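Local coordinates for amine oxidase (Emericella nidulans, PDB 3PGB), which probably oxidises primary amines to aldehydes, using a copper ion and a topaquinone cofactor formed from one of its own tyrosines, at residues Y419-Y424 with S444-E449; H532-N537 with M696-H701. One frame throughout, in Å; residues are numbered along the deposited sequence.

Contact 1 (Y419-Y424 with S444-E449); sequences YDCPSY and SLCLFE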
loop_
_atom_site.group_PDB
_atom_site.type_symbol
_atom_site.label_atom_id
_atom_site.label_comp_id
_atom_site.label_asym_id
_atom_site.label_seq_id
_atom_site.Cartn_x
_atom_site.Cartn_y
_atom_site.Cartn_z
ATOM N N TYR A 419 -10.625 1.245 -19.234
ATOM C CA TYR A 419 -10.901 0.375 -18.096
ATOM C C TYR A 419 -9.613 -0.172 -17.488
ATOM O O TYR A 419 -9.332 0.064 -16.318
ATOM C CB TYR A 419 -11.861 -0.751 -18.506
ATOM C CG TYR A 419 -13.285 -0.258 -18.679
ATOM C CD1 TYR A 419 -13.643 0.510 -19.781
ATOM C CD2 TYR A 419 -14.266 -0.532 -17.728
ATOM C CE1 TYR A 419 -14.938 0.981 -19.940
ATOM C CE2 TYR A 419 -15.571 -0.066 -17.883
ATOM C CZ TYR A 419 -15.895 0.690 -18.994
ATOM O OH TYR A 419 -17.173 1.168 -19.169
ATOM N N ASP A 420 -8.828 -0.888 -18.286
ATOM C CA ASP A 420 -7.527 -1.384 -17.845
ATOM C C ASP A 420 -6.545 -0.239 -17.615
ATOM O O ASP A 420 -5.720 -0.310 -16.711
ATOM C CB ASP A 420 -6.951 -2.365 -18.869
ATOM C CG ASP A 420 -7.618 -3.729 -18.811
ATOM O OD1 ASP A 420 -7.783 -4.264 -17.695
ATOM O OD2 ASP A 420 -7.968 -4.272 -19.878
ATOM N N CYS A 421 -6.620 0.792 -18.456
ATOM C CA CYS A 421 -5.856 2.028 -18.272
ATOM C C CYS A 421 -6.773 3.211 -18.601
ATOM O O CYS A 421 -7.836 3.020 -19.179
ATOM C CB CYS A 421 -4.618 2.064 -19.184
ATOM S SG CYS A 421 -3.759 0.477 -19.436
ATOM N N PRO A 422 -6.367 4.438 -18.236
ATOM C CA PRO A 422 -7.119 5.610 -18.674
ATOM C C PRO A 422 -7.247 5.715 -20.197
ATOM O O PRO A 422 -6.398 5.210 -20.939
ATOM C CB PRO A 422 -6.299 6.777 -18.124
ATOM C CG PRO A 422 -5.631 6.220 -16.916
ATOM C CD PRO A 422 -5.317 4.793 -17.263
ATOM N N SER A 423 -8.314 6.369 -20.640
ATOM C CA SER A 423 -8.651 6.496 -22.059
ATOM C C SER A 423 -7.602 7.242 -22.898
ATOM O O SER A 423 -7.433 6.954 -24.080
ATOM C CB SER A 423 -10.009 7.200 -22.187
ATOM O OG SER A 423 -10.074 8.332 -21.324
ATOM N N TYR A 424 -6.911 8.196 -22.280
ATOM C CA TYR A 424 -5.902 9.020 -22.963
ATOM C C TYR A 424 -4.502 8.389 -22.992
ATOM O O TYR A 424 -3.569 8.980 -23.547
ATOM C CB TYR A 424 -5.814 10.403 -22.310
ATOM C CG TYR A 424 -5.443 10.351 -20.846
ATOM C CD1 TYR A 424 -4.113 10.344 -20.444
ATOM C CD2 TYR A 424 -6.427 10.287 -19.862
ATOM C CE1 TYR A 424 -3.776 10.287 -19.102
ATOM C CE2 TYR A 424 -6.098 10.225 -18.514
ATOM C CZ TYR A 424 -4.775 10.225 -18.145
ATOM O OH TYR A 424 -4.438 10.167 -16.818
ATOM N N SER A 444 -1.398 -3.768 -26.092
ATOM C CA SER A 444 -1.301 -4.604 -24.900
ATOM C C SER A 444 -0.435 -3.964 -23.806
ATOM O O SER A 444 -0.562 -4.327 -22.647
ATOM C CB SER A 444 -0.767 -5.986 -25.267
ATOM O OG SER A 444 0.218 -5.900 -26.277
ATOM N N LEU A 445 0.450 -3.039 -24.168
ATOM C CA LEU A 445 1.107 -2.182 -23.178
ATOM C C LEU A 445 0.374 -0.849 -23.151
ATOM O O LEU A 445 -0.158 -0.412 -24.173
ATOM C CB LEU A 445 2.572 -1.925 -23.529
ATOM C CG LEU A 445 3.559 -3.086 -23.439
ATOM C CD1 LEU A 445 4.935 -2.649 -23.936
ATOM C CD2 LEU A 445 3.649 -3.635 -22.015
ATOM N N CYS A 446 0.341 -0.202 -21.993
ATOM C CA CYS A 446 -0.143 1.168 -21.932
ATOM C C CYS A 446 0.803 2.055 -21.132
ATOM O O CYS A 446 1.542 1.588 -20.255
ATOM C CB CYS A 446 -1.579 1.229 -21.395
ATOM S SG CYS A 446 -1.785 0.956 -19.641
ATOM N N LEU A 447 0.794 3.335 -21.482
ATOM C CA LEU A 447 1.645 4.334 -20.865
ATOM C C LEU A 447 0.748 5.505 -20.536
ATOM O O LEU A 447 -0.042 5.924 -21.379
ATOM C CB LEU A 447 2.735 4.787 -21.841
ATOM C CG LEU A 447 3.812 3.778 -22.250
ATOM C CD1 LEU A 447 4.674 4.340 -23.366
ATOM C CD2 LEU A 447 4.671 3.398 -21.044
ATOM N N PHE A 448 0.857 6.043 -19.327
ATOM C CA PHE A 448 0.058 7.202 -18.975
ATOM C C PHE A 448 0.533 7.928 -17.732
ATOM O O PHE A 448 1.058 7.324 -16.794
ATOM C CB PHE A 448 -1.412 6.802 -18.783
ATOM C CG PHE A 448 -1.629 5.777 -17.708
ATOM C CD1 PHE A 448 -1.500 4.425 -17.983
ATOM C CD2 PHE A 448 -1.967 6.167 -16.417
ATOM C CE1 PHE A 448 -1.704 3.476 -16.994
ATOM C CE2 PHE A 448 -2.170 5.221 -15.425
ATOM C CZ PHE A 448 -2.039 3.876 -15.714
ATOM N N GLU A 449 0.324 9.240 -17.743
ATOM C CA GLU A 449 0.396 10.038 -16.530
ATOM C C GLU A 449 -0.905 9.892 -15.738
ATOM O O GLU A 449 -1.967 9.618 -16.302
ATOM C CB GLU A 449 0.626 11.508 -16.861
ATOM C CG GLU A 449 2.046 11.850 -17.221
ATOM C CD GLU A 449 2.295 13.337 -17.113
ATOM O OE1 GLU A 449 1.459 14.103 -17.633
ATOM O OE2 GLU A 449 3.304 13.744 -16.498
#

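Contact 2 (H532-N537 with M696-H701); sequences HDHVLN and MHHVPH. With CU (copper (II) ion), chain D.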
loop_
_atom_site.group_PDB
_atom_site.type_symbol
_atom_site.label_atom_id
_atom_site.label_comp_id
_atom_site.label_asym_id
_atom_site.label_seq_id
_atom_site.Cartn_x
_atom_site.Cartn_y
_atom_site.Cartn_z
ATOM N N HIS A 532 -3.624 -20.769 -1.476
ATOM C CA HIS A 532 -2.405 -20.742 -2.274
ATOM C C HIS A 532 -1.560 -19.510 -1.982
ATOM O O HIS A 532 -2.083 -18.473 -1.567
ATOM C CB HIS A 532 -2.726 -20.816 -3.775
ATOM C CG HIS A 532 -3.661 -19.746 -4.250
ATOM N ND1 HIS A 532 -5.031 -19.886 -4.219
ATOM C CD2 HIS A 532 -3.421 -18.514 -4.759
ATOM C CE1 HIS A 532 -5.594 -18.785 -4.683
ATOM N NE2 HIS A 532 -4.641 -17.937 -5.023
ATOM N N ASP A 533 -0.251 -19.641 -2.183
ATOM C CA ASP A 533 0.660 -18.506 -2.109
ATOM C C ASP A 533 1.002 -18.036 -3.520
ATOM O O ASP A 533 1.388 -18.836 -4.380
ATOM C CB ASP A 533 1.950 -18.877 -1.375
ATOM C CG ASP A 533 1.817 -18.815 0.144
ATOM O OD1 ASP A 533 0.727 -18.482 0.669
ATOM O OD2 ASP A 533 2.832 -19.105 0.817
ATOM N N HIS A 534 0.834 -16.739 -3.755
ATOM C CA HIS A 534 1.363 -16.104 -4.942
ATOM C C HIS A 534 2.737 -15.592 -4.566
ATOM O O HIS A 534 2.873 -14.853 -3.583
ATOM C CB HIS A 534 0.513 -14.912 -5.365
ATOM C CG HIS A 534 -0.833 -15.275 -5.899
ATOM N ND1 HIS A 534 -1.032 -15.685 -7.198
ATOM C CD2 HIS A 534 -2.055 -15.251 -5.319
ATOM C CE1 HIS A 534 -2.317 -15.914 -7.391
ATOM N NE2 HIS A 534 -2.961 -15.656 -6.266
ATOM N N VAL A 535 3.753 -15.986 -5.322
ATOM C CA VAL A 535 5.074 -15.401 -5.155
ATOM C C VAL A 535 5.592 -15.095 -6.543
ATOM O O VAL A 535 5.669 -15.988 -7.384
ATOM C CB VAL A 535 6.057 -16.335 -4.406
ATOM C CG1 VAL A 535 7.346 -15.599 -4.102
ATOM C CG2 VAL A 535 5.441 -16.863 -3.121
ATOM N N LEU A 536 5.906 -13.824 -6.783
ATOM C CA LEU A 536 6.389 -13.380 -8.084
ATOM C C LEU A 536 7.751 -12.739 -7.908
ATOM O O LEU A 536 7.885 -11.772 -7.169
ATOM C CB LEU A 536 5.406 -12.389 -8.712
ATOM C CG LEU A 536 4.007 -12.951 -9.004
ATOM C CD1 LEU A 536 3.068 -12.709 -7.839
ATOM C CD2 LEU A 536 3.435 -12.339 -10.274
ATOM N N ASN A 537 8.759 -13.289 -8.585
ATOM C CA ASN A 537 10.154 -12.852 -8.413
ATOM C C ASN A 537 10.524 -11.798 -9.435
ATOM O O ASN A 537 10.227 -11.953 -10.613
ATOM C CB ASN A 537 11.126 -14.034 -8.536
ATOM C CG ASN A 537 12.527 -13.699 -8.028
ATOM O OD1 ASN A 537 13.500 -13.666 -8.796
ATOM N ND2 ASN A 537 12.634 -13.441 -6.730
ATOM N N MET A 696 1.487 -12.886 -2.068
ATOM C CA MET A 696 0.278 -12.844 -1.243
ATOM C C MET A 696 -0.043 -14.228 -0.705
ATOM O O MET A 696 0.181 -15.221 -1.395
ATOM C CB MET A 696 -0.921 -12.437 -2.090
ATOM C CG MET A 696 -0.907 -11.032 -2.625
ATOM S SD MET A 696 -1.513 -10.989 -4.327
ATOM C CE MET A 696 0.036 -11.003 -5.240
ATOM N N HIS A 697 -0.590 -14.288 0.508
ATOM C CA HIS A 697 -1.207 -15.503 1.010
ATOM C C HIS A 697 -2.690 -15.366 0.717
ATOM O O HIS A 697 -3.347 -14.462 1.239
ATOM C CB HIS A 697 -0.987 -15.674 2.514
ATOM C CG HIS A 697 0.452 -15.666 2.923
ATOM N ND1 HIS A 697 1.318 -16.697 2.631
ATOM C CD2 HIS A 697 1.173 -14.753 3.615
ATOM C CE1 HIS A 697 2.513 -16.415 3.118
ATOM N NE2 HIS A 697 2.451 -15.244 3.724
ATOM N N HIS A 698 -3.216 -16.255 -0.120
ATOM C CA HIS A 698 -4.582 -16.131 -0.602
ATOM C C HIS A 698 -5.409 -17.343 -0.196
ATOM O O HIS A 698 -5.228 -18.439 -0.734
ATOM C CB HIS A 698 -4.582 -15.946 -2.120
ATOM C CG HIS A 698 -5.897 -15.495 -2.681
ATOM N ND1 HIS A 698 -6.166 -15.500 -4.032
ATOM C CD2 HIS A 698 -7.019 -15.040 -2.076
ATOM C CE1 HIS A 698 -7.394 -15.059 -4.236
ATOM N NE2 HIS A 698 -7.934 -14.772 -3.066
ATOM N N VAL A 699 -6.293 -17.131 0.777
ATOM C CA VAL A 699 -7.288 -18.113 1.175
ATOM C C VAL A 699 -8.647 -17.585 0.718
ATOM O O VAL A 699 -9.324 -16.890 1.470
ATOM C CB VAL A 699 -7.286 -18.333 2.704
ATOM C CG1 VAL A 699 -8.250 -19.458 3.080
ATOM C CG2 VAL A 699 -5.879 -18.646 3.192
ATOM N N PRO A 700 -9.047 -17.903 -0.528
ATOM C CA PRO A 700 -10.245 -17.294 -1.089
ATOM C C PRO A 700 -11.507 -17.520 -0.268
ATOM O O PRO A 700 -11.768 -18.651 0.169
ATOM C CB PRO A 700 -10.374 -17.978 -2.452
ATOM C CG PRO A 700 -9.021 -18.391 -2.782
ATOM C CD PRO A 700 -8.452 -18.849 -1.488
ATOM N N HIS A 701 -12.271 -16.439 -0.082
ATOM C CA HIS A 701 -13.568 -16.484 0.580
ATOM C C HIS A 701 -14.693 -16.254 -0.438
ATOM O O HIS A 701 -14.447 -16.231 -1.646
ATOM C CB HIS A 701 -13.613 -15.474 1.745
ATOM C CG HIS A 701 -13.766 -14.039 1.328
ATOM N ND1 HIS A 701 -14.893 -13.299 1.615
ATOM C CD2 HIS A 701 -12.921 -13.199 0.684
ATOM C CE1 HIS A 701 -14.747 -12.073 1.149
ATOM N NE2 HIS A 701 -13.559 -11.986 0.578
HETATM CU CU CU D . -4.877 -15.971 -5.500
HETATM O O HOH W 1 -6.243 -16.233 -7.554
#

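Contact 1 (Y419-Y424 with S444-E449)
C421 and C446 meet through different first torsions. In C421 the sulfur lies anti to the carbonyl carbon, chi1 -37°. In C446 it stands between the backbone N and the carbonyl carbon, chi1 74°. C421 SG and C446 SG are then 2.0 Å apart and form a disulfide with a CB-SG-SG-CB torsion of -90°. The ring of F448, two residues further along the strand, lies under P422. P422 CD sits over the middle of one face of that ring, 3.5 Å from the centroid and close to the ring normal. This is a CH-pi contact, and the two side chains cross at about a right angle. C421 CB fills in obliquely, 3.9 Å from F448 CE1.

The disulfide belongs to the enzyme domain of the copper amine oxidase family. The 24 residues between the cysteines include the antiparallel hairpin of strands 426-434 and 437-451, and the disulfide links the loop leading into the hairpin to its second strand. The backbones of C446 and F448 bond to R476 and T474 of strand 464-479, so the linked loop rests on a strand held within a sheet.

At the far end of the loop, Y424 passes its ring beside F448, with Y424 CE1 4.2 Å from F448 CB. Y424 OH donates to E449 O at 2.6 Å, and this oxygen lies near the plane of the tyrosine ring. The E449 carboxylate turns away to a salt bridge with R337, while Y424 and E449 both pack on P328 of the second subunit.

Contact 2 (H532-N537 with M696-H701)
H532, H534 and H698 turn their rings to one face of an antiparallel strand pair and hold a copper ion there. H532 and H534, two apart on one strand, and H698 from its partner form the three-histidine copper site of the copper amine oxidases. Each has a different first torsion. H532 CG stands between the backbone N and the carbonyl carbon, H534 CG is anti to the carbonyl carbon, and H698 CG is anti to the backbone N (chi1 -167°). These turns make the rings converge, and the nitrogens used also differ. H532 binds copper through NE2 at 2.0 Å and H534 through NE2 at 2.1 Å. H698 binds through ND1 at 2.0 Å, which leaves H698 NE2 to bond to D704, a second-shell carboxylate that, with the copper, restrains the ring's rotation. A water lies 2.5 Å from the copper. The H532 and H698 rings meet obliquely, planes at 73°. M696 bends at chi2 and chi3, bringing M696 CE to 3.9 Å from H534 CB.

On the reverse face, H697 ND1 donates to D533 OD1 at 2.7 Å, from above the carboxylate plane. D533 OD2 bonds to T628, and H697 NE2 to N594 O of the second subunit.

Backbone bonds pair H532 with H698 and H534 with M696, joining strands 532-542 and 686-698. Strand 374-389 runs antiparallel along the other edge of 532-542, bonding to D533 and V535 through H388 and L386.

In the fold
Contact 1 closes before contact 2 opens, so the two come in series along the chain. Both lie in the enzyme domain of the copper amine oxidase family. Their centres are about 26 Å apart and their nearest atoms about 15 Å, so they do not touch. Contact 1 joins a loop to strand 437-451, near the subunit interface and away from the annotated sites. Contact 2 joins strands 532-542 and 686-698 at the copper. The position of the topaquinone, Y484, falls between the two contacts in sequence. Both contacts reach the second subunit, contact 2 through residues such as H697 and D533 on the face away from the copper.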